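Local structure of indole-3-pyruvate decarboxylase (Azospirillum brasilense, 2NXW) at residues D139-F145 / V179-I183; G41-A47 / A89-G93; D378-A382 / R516-K520; P373-I379 / A538-V544. The protein catalyses the decarboxylation of indole-3-pyruvate to indole-3-acetaldehyde in auxin biosynthesis, using thiamine diphosphate and a metal ion such as magnesium. All blocks are in the same frame, centred on the assembly; numbering follows the deposited sequence.

The four contacts fall into two pairs. Contacts 1 and 2 lie in the N-terminal thiamine diphosphate domain, on one parallel sheet, with centres 13 Å apart; they meet where Q141 OE1 accepts from G93 N at 2.8 Å and Y92 OH meets D139 OD2 at 3.1 Å. Contact 2 touches a cofactor that is also hydrogen-bonded to backbone groups of the second subunit. Contacts 3 and 4, centres 9 Å apart, share D378 and I379 of helix 376-388 and lie on the opposite side of the chain's centre from contact 1. The side chain of P376 in contact 4 is about 7 Å from another thiamine diphosphate. Nearest atoms of contacts 2 and 4 are about 27 Å apart.

Contact 1 (D139-F145 / V179-I183); sequences DTQFQVF and VYLEI
Y180 touches three residues of helix 140-145 in different ways, its CG anti to the backbone N (chi1 178°), which carries the ring to the helix. Q141 NE2 donates to Y180 OH (2.8 Å, N-H...O 154°) from near the ring edge. The hydroxyl in turn donates to the anti lone pair of E182 OE1 at 2.6 Å, so the phenol oxygen links the amide to the carboxylate. F145 lies over one face of the tyrosine: its CB stands 3.9 Å from the centroid of the Y180 ring as a CH-pi contact, while the two nearly parallel rings barely overlap. The Y180 edge points at the F142 face in an offset edge-to-face pair, and E182 OE1 lies at the F142 edge, 3.8 Å from CD1. A phenylalanine in place of Y180 would probably leave E182 OE1 and Q141 NE2 without the hydroxyl partner. The helix runs almost antiparallel to strand segment 179-183 (165°) and packs on the parallel sheet of the N-terminal thiamine diphosphate domain. Further out, G93 N and S117 OG position Q141. D139 OD2 accepts from F142 N, an Asx motif, and from Y92 OH; these bonds probably ease its like-charge closeness to E182.

Contact 2 (G41-A47 / A89-G93); sequences GIPGDFA and AVTYG. With TPP (thiamine diphosphate), chain I.
T91 packs its side chain against the G44 backbone, both branches straddling G44 CA. With OG1 anti to the backbone N (chi1 -168°), the hydroxyl lies 3.4 Å from G44 CA and shares a water with F46 N, T91 OG1 to water 2.6 Å. The methyl also reaches the cofactor: T91 CG2 lies over one face of the thiamine diphosphate pyrimidine, 4.1 Å from C6', and I42 CG2 approaches the same carbon from near the ring plane, 4.0 Å from C6'. Beyond T91, the side chains of F46 and Y92 slant across each other, with F46 CD1 3.7 Å from Y92 CB; the phenol then runs on to D139. Glycine suits position 44 because a side chain would run into T91 CG2, and position 41 because it would strike A89 O. At that end the strands are parallel neighbours, and I42 N donates to A89 O at 3.1 Å; a second water links I42 O to T91 N where the strands part. P43 O approaches C7' of the cofactor at 3.4 Å. These segments thus give the cofactor van der Waals contacts; E68, beside I42, probably binds it, as in relatives, and backbone groups of the second subunit supply hydrogen bonds.

Contact 3 (D378-A382 / R516-K520); sequences DIARA and RAELK
With CG of D378 turned beside its backbone N, anti to the carbonyl carbon, and the R516 side chain bent at chi3 (-71°), the two residues meet between neighbouring helices. The bend places R516 CD over the carboxylate face and swings NH1 round toward OD1. The arginine touches first with its aliphatic part: R516 CD sits 3.3 Å from D378 CG. The charged ends meet less closely, in a weak salt bridge of 3.4 Å between R516 NH1 and D378 OD1, with the acceptor near the guanidinium plane, at its edge, and the two flat groups almost perpendicular (83°). Each ion has a firmer second partner: for D378 it is the backbone of A375, for R516 a salt bridge from NH2 to D370. D370, R516 and D378 thus probably form a short chain of charges. Arginine suits the position, having one guanidinium nitrogen for each acid and a methylene chain to lie along D378.

Next to this polar pair, L519 packs against the helix. Its CD2 branch approaches D378 O at 3.8 Å, I379 CG1 at 4.0 Å and A382 CB at 4.2 Å, the small alanine letting the leucine come close to the helix. I379 also packs on I472 and F474 of strand 470-475. The axes of 378-382 and 516-520 pass 10.4 Å apart at a crossing angle of -36°. Helix 516-528 connects the adjacent parallel strands 509-513 and 534-539 as a beta-alpha-beta crossover, and its packing beside helix 376-388 belongs to the alpha/beta C-terminal domain of thiamine diphosphate enzymes.

Contact 4 (P373-I379 / A538-V544); sequences PIAPMDI and AMIPRGV
The loop that leads into helix 376-388 passes close to the end of strand 534-539, I374 CA lying 5.5 Å from I540 CA, where the second segment turns away in a type II beta turn from P541 to V544. I540 packs against this loop with both branches. Its CG1 stands beside the backbone N (chi1 -59°) and sends CD1 to I379 CD1 at 4.0 Å, while CG2, on the other branch, lies 3.6 Å from I374 O and also touches P376 CD. A538 CB touches I379 CD1 as well, at 4.0 Å. Beta-branched isoleucine suits a position that must fill two directions at once, and an alanine in place of I540 would probably open a gap between I379 and P376. The joined pieces are the end of a strand and the start of a helix in the C-terminal domain, close to the cofactor site, for the I540 side chain is about 4 Å from that of N476, a magnesium ligand. V544 CG1 presses tightly on A375 CB (3.5 Å) and lies against P376 CD. P376 suits the first turn of the helix, where its missing N-H costs nothing, and the D378 carboxylate accepts the N-H of the N-cap residue, A375 N to D378 OD2 2.9 Å. A water bridges I374 N to M539 O, and G543 has the positive phi (87°) that such a turn favours.

Contact 1 (D139-F145 / V179-I183)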
loop_
_atom_site.group_PDB
_atom_site.type_symbol
_atom_site.label_atom_id
_atom_site.label_comp_id
_atom_site.label_asym_id
_atom_site.label_seq_id
_atom_site.Cartn_x
_atom_site.Cartn_y
_atom_site.Cartn_z
ATOM N N ASP A 139 -1.969 -2.905 17.855
ATOM C CA ASP A 139 -3.312 -3.478 17.900
ATOM C C ASP A 139 -4.196 -2.911 16.794
ATOM O O ASP A 139 -4.032 -1.768 16.365
ATOM C CB ASP A 139 -3.969 -3.208 19.259
ATOM C CG ASP A 139 -4.064 -1.721 19.579
ATOM O OD1 ASP A 139 -2.998 -1.067 19.613
ATOM O OD2 ASP A 139 -5.194 -1.208 19.799
ATOM N N THR A 140 -5.139 -3.726 16.345
ATOM C CA THR A 140 -6.068 -3.344 15.288
ATOM C C THR A 140 -6.770 -2.007 15.527
ATOM O O THR A 140 -6.834 -1.166 14.632
ATOM C CB THR A 140 -7.139 -4.441 15.107
ATOM O OG1 THR A 140 -6.490 -5.685 14.806
ATOM C CG2 THR A 140 -8.103 -4.089 13.979
ATOM N N GLN A 141 -7.295 -1.806 16.730
ATOM C CA GLN A 141 -7.999 -0.564 17.001
ATOM C C GLN A 141 -7.103 0.657 16.868
ATOM O O GLN A 141 -7.474 1.642 16.241
ATOM C CB GLN A 141 -8.637 -0.601 18.394
ATOM C CG GLN A 141 -9.448 0.642 18.720
ATOM C CD GLN A 141 -10.321 0.471 19.947
ATOM O OE1 GLN A 141 -11.058 -0.509 20.068
ATOM N NE2 GLN A 141 -10.249 1.432 20.863
ATOM N N PHE A 142 -5.925 0.601 17.476
ATOM C CA PHE A 142 -5.006 1.724 17.397
ATOM C C PHE A 142 -4.635 1.981 15.935
ATOM O O PHE A 142 -4.603 3.129 15.491
ATOM C CB PHE A 142 -3.745 1.419 18.218
ATOM C CG PHE A 142 -2.944 2.633 18.590
ATOM C CD1 PHE A 142 -3.114 3.241 19.831
ATOM C CD2 PHE A 142 -2.019 3.168 17.702
ATOM C CE1 PHE A 142 -2.367 4.374 20.185
ATOM C CE2 PHE A 142 -1.267 4.300 18.045
ATOM C CZ PHE A 142 -1.447 4.897 19.287
ATOM N N GLN A 143 -4.379 0.908 15.184
ATOM C CA GLN A 143 -3.996 1.044 13.781
ATOM C C GLN A 143 -5.085 1.677 12.920
ATOM O O GLN A 143 -4.795 2.403 11.975
ATOM C CB GLN A 143 -3.604 -0.313 13.204
ATOM C CG GLN A 143 -2.374 -0.912 13.867
ATOM C CD GLN A 143 -1.177 0.017 13.810
ATOM O OE1 GLN A 143 -0.738 0.415 12.732
ATOM N NE2 GLN A 143 -0.642 0.372 14.974
ATOM N N VAL A 144 -6.338 1.379 13.231
ATOM C CA VAL A 144 -7.436 1.963 12.482
ATOM C C VAL A 144 -7.569 3.438 12.847
ATOM O O VAL A 144 -7.685 4.291 11.968
ATOM C CB VAL A 144 -8.765 1.207 12.772
ATOM C CG1 VAL A 144 -9.960 2.029 12.314
ATOM C CG2 VAL A 144 -8.758 -0.133 12.048
ATOM N N PHE A 145 -7.527 3.762 14.138
ATOM C CA PHE A 145 -7.677 5.160 14.507
ATOM C C PHE A 145 -6.532 6.059 14.069
ATOM O O PHE A 145 -6.733 7.247 13.842
ATOM C CB PHE A 145 -7.964 5.307 16.007
ATOM C CG PHE A 145 -9.432 5.183 16.336
ATOM C CD1 PHE A 145 -10.012 3.936 16.581
ATOM C CD2 PHE A 145 -10.250 6.305 16.294
ATOM C CE1 PHE A 145 -11.394 3.812 16.774
ATOM C CE2 PHE A 145 -11.637 6.194 16.484
ATOM C CZ PHE A 145 -12.206 4.942 16.723
ATOM N N VAL A 179 -8.140 13.538 17.480
ATOM C CA VAL A 179 -7.005 12.826 18.062
ATOM C C VAL A 179 -7.553 11.631 18.834
ATOM O O VAL A 179 -8.753 11.568 19.151
ATOM C CB VAL A 179 -6.164 13.727 18.995
ATOM C CG1 VAL A 179 -5.444 14.783 18.175
ATOM C CG2 VAL A 179 -7.054 14.372 20.063
ATOM N N TYR A 180 -6.669 10.688 19.150
ATOM C CA TYR A 180 -7.045 9.457 19.822
ATOM C C TYR A 180 -6.257 9.171 21.102
ATOM O O TYR A 180 -5.027 9.183 21.094
ATOM C CB TYR A 180 -6.842 8.299 18.832
ATOM C CG TYR A 180 -7.151 6.926 19.380
ATOM C CD1 TYR A 180 -8.456 6.558 19.678
ATOM C CD2 TYR A 180 -6.132 5.983 19.582
ATOM C CE1 TYR A 180 -8.753 5.295 20.161
ATOM C CE2 TYR A 180 -6.419 4.716 20.067
ATOM C CZ TYR A 180 -7.730 4.376 20.358
ATOM O OH TYR A 180 -8.010 3.127 20.863
ATOM N N LEU A 181 -6.975 8.916 22.193
ATOM C CA LEU A 181 -6.353 8.591 23.472
ATOM C C LEU A 181 -6.932 7.267 23.939
ATOM O O LEU A 181 -8.147 7.119 24.048
ATOM C CB LEU A 181 -6.638 9.675 24.519
ATOM C CG LEU A 181 -5.971 11.027 24.254
ATOM C CD1 LEU A 181 -6.451 12.064 25.273
ATOM C CD2 LEU A 181 -4.445 10.866 24.333
ATOM N N GLU A 182 -6.055 6.306 24.215
ATOM C CA GLU A 182 -6.453 4.978 24.660
ATOM C C GLU A 182 -6.005 4.862 26.117
ATOM O O GLU A 182 -4.830 5.069 26.425
ATOM C CB GLU A 182 -5.750 3.952 23.761
ATOM C CG GLU A 182 -6.165 2.515 23.913
ATOM C CD GLU A 182 -5.522 1.650 22.847
ATOM O OE1 GLU A 182 -5.981 1.684 21.682
ATOM O OE2 GLU A 182 -4.542 0.948 23.169
ATOM N N ILE A 183 -6.936 4.549 27.011
ATOM C CA ILE A 183 -6.619 4.459 28.434
ATOM C C ILE A 183 -6.888 3.084 29.049
ATOM O O ILE A 183 -8.042 2.700 29.245
ATOM C CB ILE A 183 -7.427 5.504 29.249
ATOM C CG1 ILE A 183 -7.263 6.897 28.632
ATOM C CG2 ILE A 183 -6.955 5.511 30.701
ATOM C CD1 ILE A 183 -8.045 7.985 29.351
#

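Contact 2 (G41-A47 / A89-G93)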
loop_
_atom_site.group_PDB
_atom_site.type_symbol
_atom_site.label_atom_id
_atom_site.label_comp_id
_atom_site.label_asym_id
_atom_site.label_seq_id
_atom_site.Cartn_x
_atom_site.Cartn_y
_atom_site.Cartn_z
ATOM N N GLY A 41 -20.706 10.180 25.389
ATOM C CA GLY A 41 -20.176 8.830 25.366
ATOM C C GLY A 41 -21.132 7.702 25.643
ATOM O O GLY A 41 -22.276 7.922 26.036
ATOM N N ILE A 42 -20.660 6.485 25.390
ATOM C CA ILE A 42 -21.407 5.271 25.692
ATOM C C ILE A 42 -20.372 4.376 26.368
ATOM O O ILE A 42 -19.303 4.109 25.818
ATOM C CB ILE A 42 -21.991 4.571 24.429
ATOM C CG1 ILE A 42 -23.150 5.407 23.875
ATOM C CG2 ILE A 42 -22.523 3.183 24.809
ATOM C CD1 ILE A 42 -23.613 4.987 22.496
ATOM N N PRO A 43 -20.674 3.910 27.583
ATOM C CA PRO A 43 -19.752 3.057 28.334
ATOM C C PRO A 43 -19.737 1.593 27.928
ATOM O O PRO A 43 -20.546 1.141 27.111
ATOM C CB PRO A 43 -20.227 3.244 29.772
ATOM C CG PRO A 43 -21.718 3.306 29.591
ATOM C CD PRO A 43 -21.874 4.221 28.378
ATOM N N GLY A 44 -18.789 0.876 28.522
ATOM C CA GLY A 44 -18.626 -0.548 28.309
ATOM C C GLY A 44 -17.696 -1.020 29.407
ATOM O O GLY A 44 -17.112 -0.200 30.105
ATOM N N ASP A 45 -17.551 -2.329 29.561
ATOM C CA ASP A 45 -16.684 -2.884 30.597
ATOM C C ASP A 45 -15.343 -2.180 30.782
ATOM O O ASP A 45 -15.019 -1.723 31.883
ATOM C CB ASP A 45 -16.421 -4.364 30.317
ATOM C CG ASP A 45 -17.595 -5.241 30.675
ATOM O OD1 ASP A 45 -18.749 -4.794 30.513
ATOM O OD2 ASP A 45 -17.362 -6.390 31.108
ATOM N N PHE A 46 -14.560 -2.095 29.710
ATOM C CA PHE A 46 -13.242 -1.487 29.797
ATOM C C PHE A 46 -13.248 0.008 30.092
ATOM O O PHE A 46 -12.258 0.552 30.573
ATOM C CB PHE A 46 -12.446 -1.773 28.515
ATOM C CG PHE A 46 -12.088 -3.227 28.338
ATOM C CD1 PHE A 46 -12.536 -3.939 27.227
ATOM C CD2 PHE A 46 -11.312 -3.886 29.290
ATOM C CE1 PHE A 46 -12.214 -5.287 27.068
ATOM C CE2 PHE A 46 -10.983 -5.233 29.140
ATOM C CZ PHE A 46 -11.436 -5.934 28.025
ATOM N N ALA A 47 -14.371 0.667 29.830
ATOM C CA ALA A 47 -14.476 2.098 30.069
ATOM C C ALA A 47 -15.237 2.465 31.347
ATOM O O ALA A 47 -15.333 3.645 31.670
ATOM C CB ALA A 47 -15.148 2.782 28.870
ATOM N N ALA A 89 -16.304 9.745 24.255
ATOM C CA ALA A 89 -15.802 8.610 25.031
ATOM C C ALA A 89 -16.503 7.308 24.683
ATOM O O ALA A 89 -17.732 7.223 24.704
ATOM C CB ALA A 89 -15.953 8.903 26.537
ATOM N N VAL A 90 -15.695 6.291 24.391
ATOM C CA VAL A 90 -16.190 4.981 24.005
ATOM C C VAL A 90 -15.466 3.843 24.711
ATOM O O VAL A 90 -14.478 4.053 25.430
ATOM C CB VAL A 90 -16.040 4.769 22.480
ATOM C CG1 VAL A 90 -16.923 5.777 21.726
ATOM C CG2 VAL A 90 -14.581 4.915 22.073
ATOM N N THR A 91 -15.958 2.632 24.512
ATOM C CA THR A 91 -15.327 1.475 25.113
ATOM C C THR A 91 -14.553 0.733 24.028
ATOM O O THR A 91 -14.792 0.917 22.833
ATOM C CB THR A 91 -16.363 0.560 25.789
ATOM O OG1 THR A 91 -15.680 -0.411 26.598
ATOM C CG2 THR A 91 -17.235 -0.145 24.745
ATOM N N TYR A 92 -13.621 -0.102 24.463
ATOM C CA TYR A 92 -12.758 -0.856 23.564
ATOM C C TYR A 92 -13.521 -1.820 22.678
ATOM O O TYR A 92 -14.505 -2.433 23.101
ATOM C CB TYR A 92 -11.734 -1.647 24.386
ATOM C CG TYR A 92 -10.499 -2.041 23.610
ATOM C CD1 TYR A 92 -9.587 -1.071 23.210
ATOM C CD2 TYR A 92 -10.243 -3.373 23.276
ATOM C CE1 TYR A 92 -8.442 -1.399 22.498
ATOM C CE2 TYR A 92 -9.084 -3.719 22.550
ATOM C CZ TYR A 92 -8.194 -2.715 22.170
ATOM O OH TYR A 92 -7.041 -3.005 21.472
ATOM N N GLY A 93 -13.049 -1.954 21.445
ATOM C CA GLY A 93 -13.676 -2.882 20.532
ATOM C C GLY A 93 -14.831 -2.300 19.745
ATOM O O GLY A 93 -14.722 -1.228 19.147
HETATM N "N1'" TPP I . -21.268 -0.327 22.425
HETATM C "C2'" TPP I . -21.288 -1.383 21.600
HETATM C CM2 TPP I . -21.440 -1.153 20.101
HETATM N "N3'" TPP I . -21.180 -2.626 22.074
HETATM C "C4'" TPP I . -21.049 -2.878 23.415
HETATM N "N4'" TPP I . -20.892 -4.162 23.853
HETATM C "C5'" TPP I . -21.062 -1.780 24.334
HETATM C "C6'" TPP I . -21.167 -0.488 23.778
HETATM C "C7'" TPP I . -20.938 -1.960 25.887
HETATM N N3 TPP I . -22.089 -2.746 26.522
HETATM C C2 TPP I . -21.912 -4.041 26.787
HETATM S S1 TPP I . -23.405 -4.521 27.542
HETATM C C5 TPP I . -24.220 -2.968 27.464
HETATM C C4 TPP I . -23.259 -2.154 26.878
HETATM C CM4 TPP I . -23.531 -0.656 26.656
HETATM C C6 TPP I . -25.574 -2.667 27.944
HETATM C C7 TPP I . -26.615 -3.337 27.044
HETATM O O7 TPP I . -27.858 -2.827 27.467
HETATM P PA TPP I . -29.075 -3.654 26.884
HETATM O O1A TPP I . -29.053 -3.757 25.386
HETATM O O2A TPP I . -30.359 -2.879 27.351
HETATM O O3A TPP I . -29.149 -5.172 27.488
HETATM P PB TPP I . -29.000 -5.393 29.127
HETATM O O1B TPP I . -29.952 -4.426 29.848
HETATM O O2B TPP I . -29.429 -6.862 29.364
HETATM O O3B TPP I . -27.584 -5.192 29.579
HETATM O O HOH W 1 -18.751 2.745 23.478
HETATM O O HOH W 2 -15.652 -2.992 26.835
#

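Contact 3 (D378-A382 / R516-K520)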
loop_
_atom_site.group_PDB
_atom_site.type_symbol
_atom_site.label_atom_id
_atom_site.label_comp_id
_atom_site.label_asym_id
_atom_site.label_seq_id
_atom_site.Cartn_x
_atom_site.Cartn_y
_atom_site.Cartn_z
ATOM N N ASP A 378 -40.865 25.444 -0.030
ATOM C CA ASP A 378 -41.925 25.922 0.846
ATOM C C ASP A 378 -41.433 25.857 2.286
ATOM O O ASP A 378 -41.788 26.703 3.111
ATOM C CB ASP A 378 -43.182 25.076 0.688
ATOM C CG ASP A 378 -43.785 25.207 -0.693
ATOM O OD1 ASP A 378 -43.940 26.356 -1.153
ATOM O OD2 ASP A 378 -44.102 24.165 -1.303
ATOM N N ILE A 379 -40.620 24.851 2.593
ATOM C CA ILE A 379 -40.085 24.728 3.943
ATOM C C ILE A 379 -39.122 25.892 4.186
ATOM O O ILE A 379 -39.139 26.501 5.253
ATOM C CB ILE A 379 -39.393 23.363 4.132
ATOM C CG1 ILE A 379 -40.433 22.248 3.983
ATOM C CG2 ILE A 379 -38.736 23.294 5.524
ATOM C CD1 ILE A 379 -39.827 20.845 3.972
ATOM N N ALA A 380 -38.309 26.241 3.190
ATOM C CA ALA A 380 -37.407 27.374 3.344
ATOM C C ALA A 380 -38.227 28.659 3.538
ATOM O O ALA A 380 -37.904 29.484 4.392
ATOM C CB ALA A 380 -36.494 27.503 2.120
ATOM N N ARG A 381 -39.292 28.833 2.759
ATOM C CA ARG A 381 -40.109 30.035 2.906
ATOM C C ARG A 381 -40.767 30.094 4.277
ATOM O O ARG A 381 -40.871 31.174 4.862
ATOM C CB ARG A 381 -41.196 30.111 1.823
ATOM C CG ARG A 381 -40.669 30.418 0.429
ATOM C CD ARG A 381 -41.803 30.387 -0.602
ATOM N NE ARG A 381 -41.319 29.978 -1.919
ATOM C CZ ARG A 381 -40.569 30.732 -2.716
ATOM N NH1 ARG A 381 -40.214 31.955 -2.346
ATOM N NH2 ARG A 381 -40.150 30.251 -3.877
ATOM N N ALA A 382 -41.200 28.948 4.800
ATOM C CA ALA A 382 -41.862 28.944 6.109
ATOM C C ALA A 382 -40.911 29.427 7.192
ATOM O O ALA A 382 -41.267 30.257 8.032
ATOM C CB ALA A 382 -42.372 27.549 6.442
ATOM N N ARG A 516 -49.261 22.998 2.519
ATOM C CA ARG A 516 -48.516 24.171 2.905
ATOM C C ARG A 516 -49.144 24.863 4.112
ATOM O O ARG A 516 -48.434 25.389 4.964
ATOM C CB ARG A 516 -48.387 25.114 1.712
ATOM C CG ARG A 516 -47.563 24.485 0.595
ATOM C CD ARG A 516 -47.100 25.470 -0.456
ATOM N NE ARG A 516 -48.179 25.959 -1.310
ATOM C CZ ARG A 516 -47.982 26.493 -2.510
ATOM N NH1 ARG A 516 -46.748 26.594 -2.997
ATOM N NH2 ARG A 516 -49.014 26.947 -3.216
ATOM N N ALA A 517 -50.472 24.844 4.198
ATOM C CA ALA A 517 -51.147 25.459 5.338
ATOM C C ALA A 517 -50.805 24.679 6.611
ATOM O O ALA A 517 -50.539 25.276 7.654
ATOM C CB ALA A 517 -52.659 25.481 5.115
ATOM N N GLU A 518 -50.786 23.352 6.524
ATOM C CA GLU A 518 -50.454 22.534 7.691
ATOM C C GLU A 518 -49.008 22.776 8.107
ATOM O O GLU A 518 -48.693 22.820 9.294
ATOM C CB GLU A 518 -50.681 21.056 7.383
ATOM C CG GLU A 518 -52.152 20.708 7.216
ATOM C CD GLU A 518 -52.376 19.311 6.681
ATOM O OE1 GLU A 518 -51.416 18.677 6.181
ATOM O OE2 GLU A 518 -53.528 18.839 6.743
ATOM N N LEU A 519 -48.123 22.931 7.131
ATOM C CA LEU A 519 -46.726 23.197 7.439
ATOM C C LEU A 519 -46.578 24.515 8.201
ATOM O O LEU A 519 -45.852 24.591 9.199
ATOM C CB LEU A 519 -45.907 23.264 6.143
ATOM C CG LEU A 519 -44.485 23.829 6.225
ATOM C CD1 LEU A 519 -43.581 22.892 7.012
ATOM C CD2 LEU A 519 -43.950 24.017 4.804
ATOM N N LYS A 520 -47.261 25.559 7.740
ATOM C CA LYS A 520 -47.155 26.861 8.393
ATOM C C LYS A 520 -47.626 26.761 9.840
ATOM O O LYS A 520 -46.955 27.266 10.752
ATOM C CB LYS A 520 -47.986 27.905 7.633
ATOM C CG LYS A 520 -47.576 29.357 7.868
ATOM C CD LYS A 520 -48.232 29.936 9.096
ATOM C CE LYS A 520 -47.916 31.423 9.242
ATOM N NZ LYS A 520 -48.533 31.990 10.474
#

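Contact 4 (P373-I379 / A538-V544)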
loop_
_atom_site.group_PDB
_atom_site.type_symbol
_atom_site.label_atom_id
_atom_site.label_comp_id
_atom_site.label_asym_id
_atom_site.label_seq_id
_atom_site.Cartn_x
_atom_site.Cartn_y
_atom_site.Cartn_z
ATOM N N PRO A 373 -49.511 20.560 -2.003
ATOM C CA PRO A 373 -48.507 19.735 -1.332
ATOM C C PRO A 373 -47.263 20.571 -1.029
ATOM O O PRO A 373 -47.090 21.676 -1.542
ATOM C CB PRO A 373 -48.245 18.608 -2.333
ATOM C CG PRO A 373 -48.632 19.211 -3.659
ATOM C CD PRO A 373 -49.868 19.993 -3.315
ATOM N N ILE A 374 -46.402 20.030 -0.182
ATOM C CA ILE A 374 -45.190 20.720 0.228
ATOM C C ILE A 374 -43.988 20.400 -0.650
ATOM O O ILE A 374 -43.754 19.243 -1.001
ATOM C CB ILE A 374 -44.850 20.325 1.672
ATOM C CG1 ILE A 374 -45.991 20.740 2.598
ATOM C CG2 ILE A 374 -43.533 20.972 2.125
ATOM C CD1 ILE A 374 -45.982 19.964 3.910
ATOM N N ALA A 375 -43.228 21.437 -0.989
ATOM C CA ALA A 375 -41.999 21.282 -1.752
ATOM C C ALA A 375 -40.890 21.804 -0.833
ATOM O O ALA A 375 -41.158 22.580 0.084
ATOM C CB ALA A 375 -42.051 22.100 -3.041
ATOM N N PRO A 376 -39.640 21.381 -1.056
ATOM C CA PRO A 376 -38.556 21.867 -0.197
ATOM C C PRO A 376 -38.504 23.399 -0.088
ATOM O O PRO A 376 -38.257 23.944 0.990
ATOM C CB PRO A 376 -37.310 21.291 -0.862
ATOM C CG PRO A 376 -37.799 19.966 -1.368
ATOM C CD PRO A 376 -39.157 20.318 -1.963
ATOM N N MET A 377 -38.737 24.113 -1.188
ATOM C CA MET A 377 -38.680 25.570 -1.110
ATOM C C MET A 377 -39.762 26.164 -0.207
ATOM O O MET A 377 -39.595 27.269 0.316
ATOM C CB MET A 377 -38.750 26.201 -2.504
ATOM C CG MET A 377 -37.540 25.886 -3.381
ATOM S SD MET A 377 -35.930 26.138 -2.590
ATOM C CE MET A 377 -35.805 27.916 -2.609
ATOM N N ASP A 378 -40.865 25.444 -0.030
ATOM C CA ASP A 378 -41.925 25.922 0.846
ATOM C C ASP A 378 -41.433 25.857 2.286
ATOM O O ASP A 378 -41.788 26.703 3.111
ATOM C CB ASP A 378 -43.182 25.076 0.688
ATOM C CG ASP A 378 -43.785 25.207 -0.693
ATOM O OD1 ASP A 378 -43.940 26.356 -1.153
ATOM O OD2 ASP A 378 -44.102 24.165 -1.303
ATOM N N ILE A 379 -40.620 24.851 2.593
ATOM C CA ILE A 379 -40.085 24.728 3.943
ATOM C C ILE A 379 -39.122 25.892 4.186
ATOM O O ILE A 379 -39.139 26.501 5.253
ATOM C CB ILE A 379 -39.393 23.363 4.132
ATOM C CG1 ILE A 379 -40.433 22.248 3.983
ATOM C CG2 ILE A 379 -38.736 23.294 5.524
ATOM C CD1 ILE A 379 -39.827 20.845 3.972
ATOM N N ALA A 538 -42.665 16.490 7.274
ATOM C CA ALA A 538 -43.211 17.114 6.072
ATOM C C ALA A 538 -43.207 16.142 4.914
ATOM O O ALA A 538 -42.141 15.743 4.448
ATOM C CB ALA A 538 -42.398 18.349 5.711
ATOM N N MET A 539 -44.397 15.756 4.457
ATOM C CA MET A 539 -44.501 14.837 3.327
ATOM C C MET A 539 -44.219 15.620 2.042
ATOM O O MET A 539 -44.793 16.678 1.801
ATOM C CB MET A 539 -45.898 14.215 3.283
ATOM C CG MET A 539 -46.339 13.589 4.612
ATOM S SD MET A 539 -45.098 12.442 5.323
ATOM C CE MET A 539 -45.211 11.085 4.145
ATOM N N ILE A 540 -43.311 15.096 1.227
ATOM C CA ILE A 540 -42.915 15.751 -0.017
ATOM C C ILE A 540 -42.952 14.723 -1.141
ATOM O O ILE A 540 -42.495 13.602 -0.961
ATOM C CB ILE A 540 -41.468 16.280 0.101
ATOM C CG1 ILE A 540 -41.372 17.268 1.261
ATOM C CG2 ILE A 540 -41.016 16.934 -1.215
ATOM C CD1 ILE A 540 -39.931 17.706 1.573
ATOM N N PRO A 541 -43.506 15.088 -2.309
ATOM C CA PRO A 541 -43.532 14.097 -3.391
ATOM C C PRO A 541 -42.133 13.824 -3.960
ATOM O O PRO A 541 -41.234 14.667 -3.880
ATOM C CB PRO A 541 -44.420 14.752 -4.457
ATOM C CG PRO A 541 -45.231 15.765 -3.706
ATOM C CD PRO A 541 -44.264 16.301 -2.670
ATOM N N ARG A 542 -41.954 12.635 -4.527
ATOM C CA ARG A 542 -40.697 12.310 -5.178
ATOM C C ARG A 542 -40.598 13.196 -6.422
ATOM O O ARG A 542 -41.627 13.582 -7.008
ATOM C CB ARG A 542 -40.675 10.843 -5.593
ATOM C CG ARG A 542 -40.650 9.897 -4.421
ATOM C CD ARG A 542 -40.808 8.475 -4.886
ATOM N NE ARG A 542 -40.877 7.547 -3.765
ATOM C CZ ARG A 542 -41.420 6.339 -3.834
ATOM N NH1 ARG A 542 -41.936 5.907 -4.981
ATOM N NH2 ARG A 542 -41.485 5.577 -2.757
ATOM N N GLY A 543 -39.377 13.535 -6.814
ATOM C CA GLY A 543 -39.188 14.365 -7.994
ATOM C C GLY A 543 -39.247 15.862 -7.728
ATOM O O GLY A 543 -39.019 16.665 -8.635
ATOM N N VAL A 544 -39.548 16.248 -6.490
ATOM C CA VAL A 544 -39.645 17.662 -6.129
ATOM C C VAL A 544 -38.401 18.010 -5.333
ATOM O O VAL A 544 -38.180 17.477 -4.246
ATOM C CB VAL A 544 -40.922 17.910 -5.308
ATOM C CG1 VAL A 544 -41.084 19.397 -5.007
ATOM C CG2 VAL A 544 -42.138 17.400 -6.106
HETATM O O HOH W 3 -47.040 17.322 0.524
#